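Local atomic coordinates of Cyp101j2 (Sphingobium yanoikuyae, PDB entry 5KYO), a protein that probably works as a haem-dependent cytochrome P450 monooxygenase that hydroxylates the monoterpene 1,8-cineole. Residues P197-L202 with R223-P228. Numbering follows the deposited sequence. Where two conformers were deposited one is given.
Sequences PKLKHL and REYLRP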
loop_
_atom_site.group_PDB
_atom_site.type_symbol
_atom_site.label_atom_id
_atom_site.label_comp_id
_atom_site.label_asym_id
_atom_site.label_seq_id
_atom_site.Cartn_x
_atom_site.Cartn_y
_atom_site.Cartn_z
ATOM N N PRO A 197 13.549 16.973 3.496
ATOM C CA PRO A 197 14.218 16.556 2.255
ATOM C C PRO A 197 15.128 15.352 2.461
ATOM O O PRO A 197 15.172 14.459 1.630
ATOM C CB PRO A 197 15.051 17.786 1.866
ATOM C CG PRO A 197 14.387 18.910 2.515
ATOM C CD PRO A 197 13.842 18.385 3.808
ATOM N N LYS A 198 15.851 15.338 3.576
ATOM C CA LYS A 198 16.727 14.216 3.857
ATOM C C LYS A 198 15.910 12.921 3.949
ATOM O O LYS A 198 16.263 11.906 3.330
ATOM C CB LYS A 198 17.515 14.465 5.149
ATOM C CG LYS A 198 18.683 13.530 5.300
ATOM C CD LYS A 198 19.431 13.778 6.585
ATOM C CE LYS A 198 20.053 12.499 7.038
ATOM N NZ LYS A 198 19.011 11.440 7.099
ATOM N N LEU A 199 14.798 12.970 4.687
ATOM C CA LEU A 199 13.964 11.784 4.865
ATOM C C LEU A 199 13.248 11.362 3.582
ATOM O O LEU A 199 13.106 10.180 3.328
ATOM C CB LEU A 199 12.944 12.006 5.969
ATOM C CG LEU A 199 13.548 11.918 7.365
ATOM C CD1 LEU A 199 12.544 12.358 8.413
ATOM C CD2 LEU A 199 14.036 10.490 7.628
ATOM N N LYS A 200 12.762 12.325 2.811
ATOM C CA LYS A 200 12.147 12.010 1.523
ATOM C C LYS A 200 13.133 11.308 0.596
ATOM O O LYS A 200 12.778 10.333 -0.065
ATOM C CB LYS A 200 11.613 13.269 0.842
ATOM C CG LYS A 200 10.937 12.986 -0.492
ATOM C CD LYS A 200 10.621 14.266 -1.244
ATOM C CE LYS A 200 9.885 13.964 -2.538
ATOM N NZ LYS A 200 10.575 12.898 -3.309
ATOM N N HIS A 201 14.366 11.806 0.554
ATOM C CA HIS A 201 15.418 11.235 -0.279
ATOM C C HIS A 201 15.738 9.800 0.123
ATOM O O HIS A 201 15.856 8.932 -0.741
ATOM C CB HIS A 201 16.686 12.095 -0.206
ATOM C CG HIS A 201 17.844 11.535 -0.969
ATOM N ND1 HIS A 201 17.747 11.135 -2.284
ATOM C CD2 HIS A 201 19.126 11.309 -0.600
ATOM C CE1 HIS A 201 18.919 10.681 -2.691
ATOM N NE2 HIS A 201 19.773 10.778 -1.689
ATOM N N LEU A 202 15.865 9.545 1.424
ATOM C CA LEU A 202 16.139 8.191 1.902
ATOM C C LEU A 202 15.011 7.219 1.600
ATOM O O LEU A 202 15.246 6.109 1.111
ATOM C CB LEU A 202 16.409 8.203 3.410
ATOM C CG LEU A 202 17.659 8.994 3.790
ATOM C CD1 LEU A 202 17.754 9.020 5.280
ATOM C CD2 LEU A 202 18.891 8.362 3.174
ATOM N N ARG A 223 19.610 4.311 9.737
ATOM C CA ARG A 223 19.962 4.050 11.127
ATOM C C ARG A 223 20.812 5.160 11.726
ATOM O O ARG A 223 20.634 5.500 12.890
ATOM C CB ARG A 223 20.684 2.718 11.254
ATOM C CG ARG A 223 19.827 1.549 10.892
ATOM C CD ARG A 223 20.567 0.273 11.161
ATOM N NE ARG A 223 19.950 -0.881 10.537
ATOM C CZ ARG A 223 18.853 -1.490 10.975
ATOM N NH1 ARG A 223 18.226 -1.041 12.058
ATOM N NH2 ARG A 223 18.382 -2.548 10.313
ATOM N N GLU A 224 21.725 5.725 10.938
ATOM C CA GLU A 224 22.573 6.817 11.410
ATOM C C GLU A 224 21.741 8.053 11.747
ATOM O O GLU A 224 22.093 8.853 12.634
ATOM C CB GLU A 224 23.632 7.145 10.356
ATOM C CG GLU A 224 24.741 6.106 10.301
ATOM C CD GLU A 224 25.712 6.348 9.164
ATOM O OE1 GLU A 224 25.379 7.115 8.238
ATOM O OE2 GLU A 224 26.812 5.771 9.200
ATOM N N TYR A 225 20.623 8.197 11.053
ATOM C CA TYR A 225 19.697 9.291 11.323
ATOM C C TYR A 225 18.801 9.011 12.539
ATOM O O TYR A 225 18.596 9.882 13.384
ATOM C CB TYR A 225 18.831 9.575 10.080
ATOM C CG TYR A 225 17.786 10.629 10.362
ATOM C CD1 TYR A 225 18.090 11.977 10.276
ATOM C CD2 TYR A 225 16.494 10.270 10.738
ATOM C CE1 TYR A 225 17.135 12.946 10.571
ATOM C CE2 TYR A 225 15.545 11.218 11.024
ATOM C CZ TYR A 225 15.868 12.557 10.946
ATOM O OH TYR A 225 14.903 13.506 11.219
ATOM N N LEU A 226 18.300 7.779 12.638
ATOM C CA LEU A 226 17.284 7.418 13.627
ATOM C C LEU A 226 17.828 7.047 14.997
ATOM O O LEU A 226 17.160 7.273 16.011
ATOM C CB LEU A 226 16.444 6.245 13.124
ATOM C CG LEU A 226 15.496 6.470 11.934
ATOM C CD1 LEU A 226 14.909 5.136 11.525
ATOM C CD2 LEU A 226 14.391 7.486 12.268
ATOM N N ARG A 227 19.010 6.442 15.036
ATOM C CA ARG A 227 19.527 5.971 16.308
ATOM C C ARG A 227 19.753 7.106 17.325
ATOM O O ARG A 227 19.417 6.934 18.493
ATOM C CB ARG A 227 20.813 5.172 16.104
ATOM C CG ARG A 227 21.184 4.385 17.357
ATOM C CD ARG A 227 22.218 3.330 17.073
ATOM N NE ARG A 227 21.690 2.275 16.211
ATOM C CZ ARG A 227 22.449 1.392 15.578
ATOM N NH1 ARG A 227 23.771 1.439 15.712
ATOM N NH2 ARG A 227 21.885 0.464 14.813
ATOM N N PRO A 228 20.318 8.263 16.905
ATOM C CA PRO A 228 20.461 9.296 17.934
ATOM C C PRO A 228 19.124 9.768 18.480
ATOM O O PRO A 228 19.053 10.153 19.643
ATOM C CB PRO A 228 21.170 10.443 17.204
ATOM C CG PRO A 228 21.833 9.801 16.041
ATOM C CD PRO A 228 20.929 8.682 15.633
#
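The phenol of Y225 reaches from helix 215-235 toward helix 196-206; its OH is hydrogen-bonded to OD2 of D195, which lies just before that helix, and has L199 CD1 beside it. The ring is carried out toward 197-202 because chi1 (175°) sets CG opposite the backbone N. Within 197-202 and 223-228 the nearest CA atoms are those of L199 and Y225, 9.0 Å apart. Two neighbours in sequence meet the ring from the same side of its plane, both obliquely. L199 takes the CD2/CE2 side: its CD2 lies 3.8 Å from Y225 CE2, while CD1 lies 3.8 Å from Y225 OH, so both methyls of the isobutyl fork touch the tyrosine. K198 takes the root of the ring, the CB-CG-CD1 end. Its chain is extended until a bend at the last torsion (chi4 -53°) turns NZ in to 3.4 Å from Y225 CD1 and 3.5 Å from Y225 CB, with K198 CE packed alongside CD1 at 3.8 Å. L191 of the preceding loop also touches both Y225 and L199, and L199 rests further on V182 and M186 of helix 181-188.

These helices probably correspond to F and G of P450cam, which in bacterial P450s cover the distal, substrate side of the haem; the side chain of L199 lies about 13 Å from the haem. Salt bridges from R223 and R227 to E261 join the second helix to helix 257-270. Residues 208-212 of the F-G connection are not modelled, consistent with a mobile lid. Between 197-202 and 223-228 the ring is met by non-directional contact, from L199 and from K198, whose exposed chain touches a crystal neighbour and may lie differently in solution. Directional hold comes instead from D195, which anchors the hydroxyl and may polarise it.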